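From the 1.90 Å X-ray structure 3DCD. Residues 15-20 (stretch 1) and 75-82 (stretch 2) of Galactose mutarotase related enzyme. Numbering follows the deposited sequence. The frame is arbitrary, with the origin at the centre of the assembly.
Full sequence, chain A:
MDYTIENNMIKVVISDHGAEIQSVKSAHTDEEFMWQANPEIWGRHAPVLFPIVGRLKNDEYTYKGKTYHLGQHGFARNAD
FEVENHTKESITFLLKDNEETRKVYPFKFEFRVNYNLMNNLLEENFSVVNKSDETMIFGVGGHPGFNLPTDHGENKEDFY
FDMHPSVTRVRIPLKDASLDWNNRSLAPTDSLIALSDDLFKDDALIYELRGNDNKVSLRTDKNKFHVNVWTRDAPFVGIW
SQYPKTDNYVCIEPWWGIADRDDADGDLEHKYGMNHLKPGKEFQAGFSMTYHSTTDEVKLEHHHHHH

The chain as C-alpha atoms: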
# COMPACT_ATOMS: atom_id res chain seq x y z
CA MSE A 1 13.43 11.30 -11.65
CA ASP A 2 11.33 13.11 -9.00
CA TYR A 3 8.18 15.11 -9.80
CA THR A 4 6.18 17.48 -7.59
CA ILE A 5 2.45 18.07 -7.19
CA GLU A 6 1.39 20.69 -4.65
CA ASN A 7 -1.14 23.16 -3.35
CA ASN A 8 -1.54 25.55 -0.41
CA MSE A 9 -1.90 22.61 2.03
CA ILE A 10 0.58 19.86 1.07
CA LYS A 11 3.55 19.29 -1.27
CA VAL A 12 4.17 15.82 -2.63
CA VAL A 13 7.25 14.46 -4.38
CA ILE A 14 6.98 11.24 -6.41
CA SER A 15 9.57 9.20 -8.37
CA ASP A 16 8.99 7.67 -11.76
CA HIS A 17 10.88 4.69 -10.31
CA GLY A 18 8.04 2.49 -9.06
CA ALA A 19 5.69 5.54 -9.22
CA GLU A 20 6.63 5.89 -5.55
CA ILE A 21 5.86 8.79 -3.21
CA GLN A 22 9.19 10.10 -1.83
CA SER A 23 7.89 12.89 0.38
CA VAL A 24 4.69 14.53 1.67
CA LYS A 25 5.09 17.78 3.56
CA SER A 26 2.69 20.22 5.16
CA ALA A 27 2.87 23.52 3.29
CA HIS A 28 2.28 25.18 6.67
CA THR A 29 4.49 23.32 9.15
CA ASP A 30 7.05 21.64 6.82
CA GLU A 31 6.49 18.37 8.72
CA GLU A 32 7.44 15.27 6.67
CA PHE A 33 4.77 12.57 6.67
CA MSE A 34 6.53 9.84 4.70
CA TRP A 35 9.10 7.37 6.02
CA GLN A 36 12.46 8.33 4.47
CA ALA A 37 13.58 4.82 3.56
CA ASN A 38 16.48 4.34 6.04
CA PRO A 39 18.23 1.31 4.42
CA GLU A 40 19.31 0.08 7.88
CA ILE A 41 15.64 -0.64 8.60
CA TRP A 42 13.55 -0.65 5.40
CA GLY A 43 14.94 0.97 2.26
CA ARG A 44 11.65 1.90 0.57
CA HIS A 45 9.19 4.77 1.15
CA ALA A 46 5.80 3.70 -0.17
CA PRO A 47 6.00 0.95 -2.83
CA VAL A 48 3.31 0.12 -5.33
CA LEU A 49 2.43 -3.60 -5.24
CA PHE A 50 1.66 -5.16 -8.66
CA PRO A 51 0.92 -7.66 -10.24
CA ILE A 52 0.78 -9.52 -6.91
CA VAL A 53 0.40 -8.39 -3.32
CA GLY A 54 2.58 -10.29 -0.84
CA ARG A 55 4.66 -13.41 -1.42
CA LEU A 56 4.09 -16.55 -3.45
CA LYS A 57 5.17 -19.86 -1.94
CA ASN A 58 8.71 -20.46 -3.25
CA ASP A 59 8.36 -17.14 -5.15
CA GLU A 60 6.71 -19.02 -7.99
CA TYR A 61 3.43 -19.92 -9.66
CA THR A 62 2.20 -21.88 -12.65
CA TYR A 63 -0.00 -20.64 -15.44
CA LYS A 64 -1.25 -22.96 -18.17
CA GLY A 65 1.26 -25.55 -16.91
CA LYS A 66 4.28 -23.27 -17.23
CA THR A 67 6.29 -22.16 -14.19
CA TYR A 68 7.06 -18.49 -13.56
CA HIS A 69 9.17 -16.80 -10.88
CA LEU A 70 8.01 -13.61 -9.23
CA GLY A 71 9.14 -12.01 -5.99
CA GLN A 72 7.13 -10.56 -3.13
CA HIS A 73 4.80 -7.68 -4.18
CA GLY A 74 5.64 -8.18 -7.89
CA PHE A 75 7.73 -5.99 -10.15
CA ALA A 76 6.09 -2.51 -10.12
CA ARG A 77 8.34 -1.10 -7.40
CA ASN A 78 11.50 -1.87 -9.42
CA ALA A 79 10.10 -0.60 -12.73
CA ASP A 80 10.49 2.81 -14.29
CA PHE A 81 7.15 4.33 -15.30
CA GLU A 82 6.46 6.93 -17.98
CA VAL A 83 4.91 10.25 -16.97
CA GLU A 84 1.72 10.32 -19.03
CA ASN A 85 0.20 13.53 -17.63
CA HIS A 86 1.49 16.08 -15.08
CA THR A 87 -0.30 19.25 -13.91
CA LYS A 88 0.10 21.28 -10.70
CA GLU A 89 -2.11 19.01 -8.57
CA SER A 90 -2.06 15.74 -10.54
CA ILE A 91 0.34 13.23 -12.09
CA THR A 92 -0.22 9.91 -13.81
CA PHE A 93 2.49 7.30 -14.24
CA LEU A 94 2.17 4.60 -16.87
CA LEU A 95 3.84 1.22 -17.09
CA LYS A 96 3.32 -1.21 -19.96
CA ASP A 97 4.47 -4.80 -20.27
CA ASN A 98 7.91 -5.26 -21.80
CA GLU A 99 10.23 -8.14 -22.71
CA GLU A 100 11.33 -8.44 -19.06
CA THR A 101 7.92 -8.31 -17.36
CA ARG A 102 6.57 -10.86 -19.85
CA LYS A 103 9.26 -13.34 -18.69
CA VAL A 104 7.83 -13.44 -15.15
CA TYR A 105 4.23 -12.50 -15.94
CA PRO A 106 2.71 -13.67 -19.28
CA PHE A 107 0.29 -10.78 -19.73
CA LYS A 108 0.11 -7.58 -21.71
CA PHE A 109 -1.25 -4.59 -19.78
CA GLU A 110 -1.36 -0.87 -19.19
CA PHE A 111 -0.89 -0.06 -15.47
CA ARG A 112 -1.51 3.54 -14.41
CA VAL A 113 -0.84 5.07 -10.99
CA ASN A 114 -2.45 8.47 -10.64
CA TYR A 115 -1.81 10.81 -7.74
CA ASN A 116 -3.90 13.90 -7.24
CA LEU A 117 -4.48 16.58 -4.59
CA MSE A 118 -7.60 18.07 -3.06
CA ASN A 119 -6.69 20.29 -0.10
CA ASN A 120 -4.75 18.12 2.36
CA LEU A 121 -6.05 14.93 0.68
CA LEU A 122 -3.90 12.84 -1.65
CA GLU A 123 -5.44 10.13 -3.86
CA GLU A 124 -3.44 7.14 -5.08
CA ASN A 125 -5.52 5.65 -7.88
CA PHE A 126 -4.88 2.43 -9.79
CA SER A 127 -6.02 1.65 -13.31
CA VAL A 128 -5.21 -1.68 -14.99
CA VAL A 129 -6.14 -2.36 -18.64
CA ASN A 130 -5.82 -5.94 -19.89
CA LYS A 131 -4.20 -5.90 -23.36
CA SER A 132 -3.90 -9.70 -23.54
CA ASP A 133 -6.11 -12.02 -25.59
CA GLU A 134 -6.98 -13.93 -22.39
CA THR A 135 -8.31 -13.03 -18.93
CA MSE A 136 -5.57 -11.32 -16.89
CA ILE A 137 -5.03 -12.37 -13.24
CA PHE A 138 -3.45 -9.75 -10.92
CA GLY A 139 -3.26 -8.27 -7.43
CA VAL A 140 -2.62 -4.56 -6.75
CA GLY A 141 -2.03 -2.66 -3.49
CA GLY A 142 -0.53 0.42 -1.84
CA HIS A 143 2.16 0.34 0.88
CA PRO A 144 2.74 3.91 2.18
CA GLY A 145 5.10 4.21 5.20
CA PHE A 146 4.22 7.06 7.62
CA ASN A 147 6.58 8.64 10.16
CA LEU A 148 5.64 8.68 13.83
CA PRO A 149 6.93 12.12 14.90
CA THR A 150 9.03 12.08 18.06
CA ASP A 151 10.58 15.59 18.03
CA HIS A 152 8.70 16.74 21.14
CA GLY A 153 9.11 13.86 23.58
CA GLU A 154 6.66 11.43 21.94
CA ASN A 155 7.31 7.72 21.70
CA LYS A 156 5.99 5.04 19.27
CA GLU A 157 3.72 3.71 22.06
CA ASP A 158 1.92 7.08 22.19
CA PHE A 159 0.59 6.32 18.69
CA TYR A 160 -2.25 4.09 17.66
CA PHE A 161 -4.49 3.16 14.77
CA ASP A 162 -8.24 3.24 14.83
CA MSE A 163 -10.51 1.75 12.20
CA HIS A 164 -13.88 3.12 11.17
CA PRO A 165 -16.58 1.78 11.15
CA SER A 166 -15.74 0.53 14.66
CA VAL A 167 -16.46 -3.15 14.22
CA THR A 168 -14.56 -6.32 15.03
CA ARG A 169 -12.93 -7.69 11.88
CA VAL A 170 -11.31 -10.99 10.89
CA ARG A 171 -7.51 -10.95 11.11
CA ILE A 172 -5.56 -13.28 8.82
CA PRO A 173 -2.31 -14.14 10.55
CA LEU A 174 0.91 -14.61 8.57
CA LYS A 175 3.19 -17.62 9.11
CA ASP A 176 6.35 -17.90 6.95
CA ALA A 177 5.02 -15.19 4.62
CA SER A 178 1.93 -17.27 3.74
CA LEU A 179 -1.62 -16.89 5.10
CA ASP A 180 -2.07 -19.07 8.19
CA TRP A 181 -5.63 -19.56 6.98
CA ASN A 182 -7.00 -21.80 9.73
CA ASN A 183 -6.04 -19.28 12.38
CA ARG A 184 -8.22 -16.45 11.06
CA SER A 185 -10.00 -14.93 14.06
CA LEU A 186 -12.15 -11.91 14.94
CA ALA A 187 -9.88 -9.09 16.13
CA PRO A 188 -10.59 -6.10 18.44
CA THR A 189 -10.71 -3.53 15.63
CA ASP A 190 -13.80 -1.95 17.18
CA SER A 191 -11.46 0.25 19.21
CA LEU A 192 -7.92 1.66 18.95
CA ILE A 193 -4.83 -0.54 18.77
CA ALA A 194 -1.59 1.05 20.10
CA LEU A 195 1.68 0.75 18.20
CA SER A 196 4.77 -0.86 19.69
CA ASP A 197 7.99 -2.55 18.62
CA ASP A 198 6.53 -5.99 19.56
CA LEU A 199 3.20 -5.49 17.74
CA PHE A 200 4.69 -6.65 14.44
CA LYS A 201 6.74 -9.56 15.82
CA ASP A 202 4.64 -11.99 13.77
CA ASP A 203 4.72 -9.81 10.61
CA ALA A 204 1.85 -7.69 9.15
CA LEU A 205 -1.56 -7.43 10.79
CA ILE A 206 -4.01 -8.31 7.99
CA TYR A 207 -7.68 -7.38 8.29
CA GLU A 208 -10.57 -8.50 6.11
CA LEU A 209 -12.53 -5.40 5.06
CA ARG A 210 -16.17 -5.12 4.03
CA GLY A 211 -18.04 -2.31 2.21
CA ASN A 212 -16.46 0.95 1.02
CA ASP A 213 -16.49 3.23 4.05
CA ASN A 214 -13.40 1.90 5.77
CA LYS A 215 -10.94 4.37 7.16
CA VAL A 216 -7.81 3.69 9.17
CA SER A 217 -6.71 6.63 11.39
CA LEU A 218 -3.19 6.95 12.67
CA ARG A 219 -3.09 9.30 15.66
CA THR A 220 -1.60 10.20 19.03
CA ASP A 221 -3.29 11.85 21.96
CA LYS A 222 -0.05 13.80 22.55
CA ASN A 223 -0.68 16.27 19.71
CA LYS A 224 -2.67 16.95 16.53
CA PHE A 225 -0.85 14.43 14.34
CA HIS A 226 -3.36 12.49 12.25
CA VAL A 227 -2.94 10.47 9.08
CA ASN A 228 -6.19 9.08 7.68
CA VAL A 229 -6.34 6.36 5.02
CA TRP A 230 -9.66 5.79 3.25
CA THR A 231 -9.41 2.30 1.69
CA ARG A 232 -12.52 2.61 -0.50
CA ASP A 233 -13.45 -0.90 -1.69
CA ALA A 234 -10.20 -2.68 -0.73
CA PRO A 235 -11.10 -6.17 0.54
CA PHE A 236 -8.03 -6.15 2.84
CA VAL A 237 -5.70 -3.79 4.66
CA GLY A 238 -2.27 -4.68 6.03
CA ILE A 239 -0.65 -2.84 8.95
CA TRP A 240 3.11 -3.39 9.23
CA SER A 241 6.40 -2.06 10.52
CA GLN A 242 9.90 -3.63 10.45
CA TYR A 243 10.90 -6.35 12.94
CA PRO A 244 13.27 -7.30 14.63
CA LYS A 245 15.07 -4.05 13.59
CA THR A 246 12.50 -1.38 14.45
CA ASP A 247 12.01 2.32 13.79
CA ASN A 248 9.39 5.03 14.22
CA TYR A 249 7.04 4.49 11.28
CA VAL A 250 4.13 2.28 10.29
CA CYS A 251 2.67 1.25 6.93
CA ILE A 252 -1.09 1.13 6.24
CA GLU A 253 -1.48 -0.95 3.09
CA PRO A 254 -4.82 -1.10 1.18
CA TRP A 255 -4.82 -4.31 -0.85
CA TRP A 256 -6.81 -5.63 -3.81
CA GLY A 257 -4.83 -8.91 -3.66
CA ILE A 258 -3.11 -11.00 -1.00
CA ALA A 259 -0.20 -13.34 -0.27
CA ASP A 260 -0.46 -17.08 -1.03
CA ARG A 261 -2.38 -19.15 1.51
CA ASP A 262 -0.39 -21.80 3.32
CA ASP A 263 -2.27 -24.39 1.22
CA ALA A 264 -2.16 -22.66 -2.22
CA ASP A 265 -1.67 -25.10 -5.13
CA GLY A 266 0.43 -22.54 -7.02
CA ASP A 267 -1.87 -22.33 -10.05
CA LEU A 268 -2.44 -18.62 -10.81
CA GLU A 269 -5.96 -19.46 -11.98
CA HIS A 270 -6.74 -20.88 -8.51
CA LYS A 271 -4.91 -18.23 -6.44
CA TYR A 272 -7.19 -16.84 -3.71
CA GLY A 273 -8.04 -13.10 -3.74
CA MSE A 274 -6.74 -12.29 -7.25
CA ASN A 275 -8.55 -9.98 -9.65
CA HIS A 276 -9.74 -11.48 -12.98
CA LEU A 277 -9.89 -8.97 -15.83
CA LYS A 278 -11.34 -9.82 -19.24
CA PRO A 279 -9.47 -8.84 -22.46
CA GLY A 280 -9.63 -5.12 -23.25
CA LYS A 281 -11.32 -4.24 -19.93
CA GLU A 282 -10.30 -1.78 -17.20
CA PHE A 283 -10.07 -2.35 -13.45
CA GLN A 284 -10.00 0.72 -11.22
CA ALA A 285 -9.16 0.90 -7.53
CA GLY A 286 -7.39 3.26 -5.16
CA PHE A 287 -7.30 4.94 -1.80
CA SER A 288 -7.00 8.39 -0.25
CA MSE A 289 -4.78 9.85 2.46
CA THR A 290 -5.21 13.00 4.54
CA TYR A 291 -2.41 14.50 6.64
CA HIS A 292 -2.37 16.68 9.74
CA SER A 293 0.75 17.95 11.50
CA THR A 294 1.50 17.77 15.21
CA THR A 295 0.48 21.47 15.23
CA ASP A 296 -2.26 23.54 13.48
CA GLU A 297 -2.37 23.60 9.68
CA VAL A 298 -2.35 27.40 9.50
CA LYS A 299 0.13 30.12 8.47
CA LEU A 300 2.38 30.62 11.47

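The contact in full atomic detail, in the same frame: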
# COMPACT_ATOMS: atom_id res chain seq x y z
N SER A 15 8.55 9.67 -7.42
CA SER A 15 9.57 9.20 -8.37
C SER A 15 8.93 8.37 -9.47
O SER A 15 8.00 7.60 -9.23
CB SER A 15 10.63 8.34 -7.65
OG SER A 15 11.57 7.80 -8.59
N ASP A 16 9.45 8.51 -10.69
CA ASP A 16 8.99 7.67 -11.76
C ASP A 16 9.48 6.22 -11.59
O ASP A 16 8.99 5.31 -12.26
CB ASP A 16 9.35 8.23 -13.13
CG ASP A 16 10.85 8.44 -13.32
OD1 ASP A 16 11.66 8.17 -12.41
OD2 ASP A 16 11.22 8.88 -14.42
N HIS A 17 10.45 6.03 -10.69
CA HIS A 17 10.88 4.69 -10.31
C HIS A 17 9.86 4.09 -9.35
O HIS A 17 9.73 4.53 -8.21
CB HIS A 17 12.27 4.71 -9.70
CG HIS A 17 12.85 3.33 -9.55
ND1 HIS A 17 12.88 2.66 -8.34
CD2 HIS A 17 13.38 2.49 -10.46
CE1 HIS A 17 13.40 1.46 -8.53
NE2 HIS A 17 13.71 1.33 -9.80
N GLY A 18 9.11 3.11 -9.85
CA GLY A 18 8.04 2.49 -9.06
C GLY A 18 6.85 3.40 -8.77
O GLY A 18 6.03 3.06 -7.92
N ALA A 19 6.77 4.55 -9.45
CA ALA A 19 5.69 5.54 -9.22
C ALA A 19 5.49 5.76 -7.72
O ALA A 19 4.37 5.73 -7.22
CB ALA A 19 4.36 5.09 -9.92
N GLU A 20 6.61 5.96 -7.01
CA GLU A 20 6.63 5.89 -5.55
C GLU A 20 6.71 7.27 -4.92
O GLU A 20 7.59 8.07 -5.27
CB GLU A 20 7.83 5.06 -5.06
CG GLU A 20 7.87 4.92 -3.55
CD GLU A 20 9.21 4.36 -3.03
OE1 GLU A 20 10.29 4.72 -3.56
OE2 GLU A 20 9.15 3.59 -2.06
N PHE A 75 6.63 -6.73 -9.53
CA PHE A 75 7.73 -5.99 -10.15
C PHE A 75 7.55 -4.48 -10.23
O PHE A 75 8.50 -3.77 -10.56
CB PHE A 75 8.08 -6.55 -11.55
CG PHE A 75 6.89 -6.63 -12.49
CD1 PHE A 75 6.29 -5.46 -12.98
CD2 PHE A 75 6.38 -7.87 -12.90
CE1 PHE A 75 5.19 -5.52 -13.84
CE2 PHE A 75 5.29 -7.93 -13.76
CZ PHE A 75 4.69 -6.76 -14.23
N ALA A 76 6.35 -3.96 -9.93
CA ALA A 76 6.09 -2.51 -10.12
C ALA A 76 7.12 -1.61 -9.43
O ALA A 76 7.56 -0.61 -9.99
CB ALA A 76 4.66 -2.13 -9.68
N ARG A 77 7.50 -1.97 -8.22
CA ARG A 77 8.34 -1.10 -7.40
C ARG A 77 9.78 -0.97 -7.90
O ARG A 77 10.50 -0.06 -7.50
CB ARG A 77 8.30 -1.53 -5.93
CG ARG A 77 9.03 -2.80 -5.61
CD ARG A 77 8.73 -3.12 -4.16
NE ARG A 77 9.53 -4.22 -3.65
CZ ARG A 77 9.34 -5.49 -3.97
NH1 ARG A 77 8.38 -5.82 -4.83
NH2 ARG A 77 10.12 -6.42 -3.45
N ASN A 78 10.17 -1.87 -8.80
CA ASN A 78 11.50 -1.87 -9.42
C ASN A 78 11.47 -1.40 -10.86
O ASN A 78 12.49 -1.41 -11.54
CB ASN A 78 12.09 -3.29 -9.35
CG ASN A 78 12.34 -3.74 -7.93
OD1 ASN A 78 12.67 -2.93 -7.08
ND2 ASN A 78 12.19 -5.04 -7.67
N ALA A 79 10.29 -0.99 -11.33
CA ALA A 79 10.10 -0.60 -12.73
C ALA A 79 10.09 0.90 -12.88
O ALA A 79 9.68 1.61 -11.97
CB ALA A 79 8.79 -1.18 -13.28
N ASP A 80 10.55 1.39 -14.02
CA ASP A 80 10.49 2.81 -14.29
C ASP A 80 9.26 3.06 -15.14
O ASP A 80 9.09 2.44 -16.20
CB ASP A 80 11.76 3.26 -15.02
CG ASP A 80 12.99 3.09 -14.16
OD1 ASP A 80 12.96 3.53 -12.99
OD2 ASP A 80 13.96 2.47 -14.63
N PHE A 81 8.40 3.95 -14.65
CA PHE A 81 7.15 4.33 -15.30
C PHE A 81 7.37 5.55 -16.16
O PHE A 81 8.25 6.36 -15.88
CB PHE A 81 6.12 4.72 -14.24
CG PHE A 81 5.53 3.56 -13.47
CD1 PHE A 81 6.32 2.77 -12.64
CD2 PHE A 81 4.16 3.31 -13.53
CE1 PHE A 81 5.77 1.72 -11.91
CE2 PHE A 81 3.59 2.26 -12.80
CZ PHE A 81 4.40 1.46 -11.98
N GLU A 82 6.54 5.70 -17.20
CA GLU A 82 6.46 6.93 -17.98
C GLU A 82 5.53 7.93 -17.30
O GLU A 82 4.56 7.53 -16.64
CB GLU A 82 5.94 6.65 -19.40
CG GLU A 82 6.81 5.68 -20.26
CD GLU A 82 8.29 6.08 -20.37
OE1 GLU A 82 8.59 7.19 -20.88
OE2 GLU A 82 9.15 5.27 -19.97
O HOH W 1 13.56 6.05 -12.80
O HOH W 2 9.64 1.89 -5.98

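The most unusual feature of this contact is a lone beta bridge between two stretches that are otherwise loop, turn and a short 3-10 segment: His17 lies opposite Asp80, their CA atoms 4.4 Å apart, and two backbone hydrogen bonds flank the pair. Phe81 N donates to Asp16 O at 2.8 Å, almost straight at 176°, and Gly18 N donates to Ala79 O at 2.7 Å. The bonds use main-chain atoms alone. Both His17 and Asp80 are exposed, yet the ends of their side chains turn nearer the other stretch. His17, chi1 t, has its CA-to-CB bond pointing away, but its ring returns toward the 3-10 segment, His17 CE1 lying 3.4 Å from Arg77 O; a flat, polar ring suits a place lined by carbonyls. Asp80 CA adds a CA-H...O contact to Asp16 O at 3.6 Å.

Gly18 suits its place for two reasons. Its phi of 68° favours glycine, and its CA approaches Ala76 O to 3.3 Å in a second CA-H...O contact. An ideally placed CB would fall 2.8 Å from Arg77 O, a clash, so the absence of a side chain lets the main chains pack closely.

Next to the bridge in sequence, the buried Phe81 supplies the apolar part of the contact. Ala19 CB lies over one face, 3.9 Å from the centroid of the Phe81 ring and only 3° off its normal, a CH-pi contact for which a small methyl is well fitted.

Within stretch 1 Ser15 N donates to Glu20 O at 2.8 Å, and Ser15 OG accepts from His17 N at 3.0 Å, so the small hydroxyl meets the backbone of the bridging residue. In stretch 2, Ala79 N donates to Ala76 O at 3.1 Å within the turn that leads to the bridge.

Two carboxylates share a water: water 1 donates to Asp16 OD1 at 2.9 Å and to Asp80 OD1 at 2.6 Å, linking like charges without direct contact. The contact buries 385 Å², both sides summed.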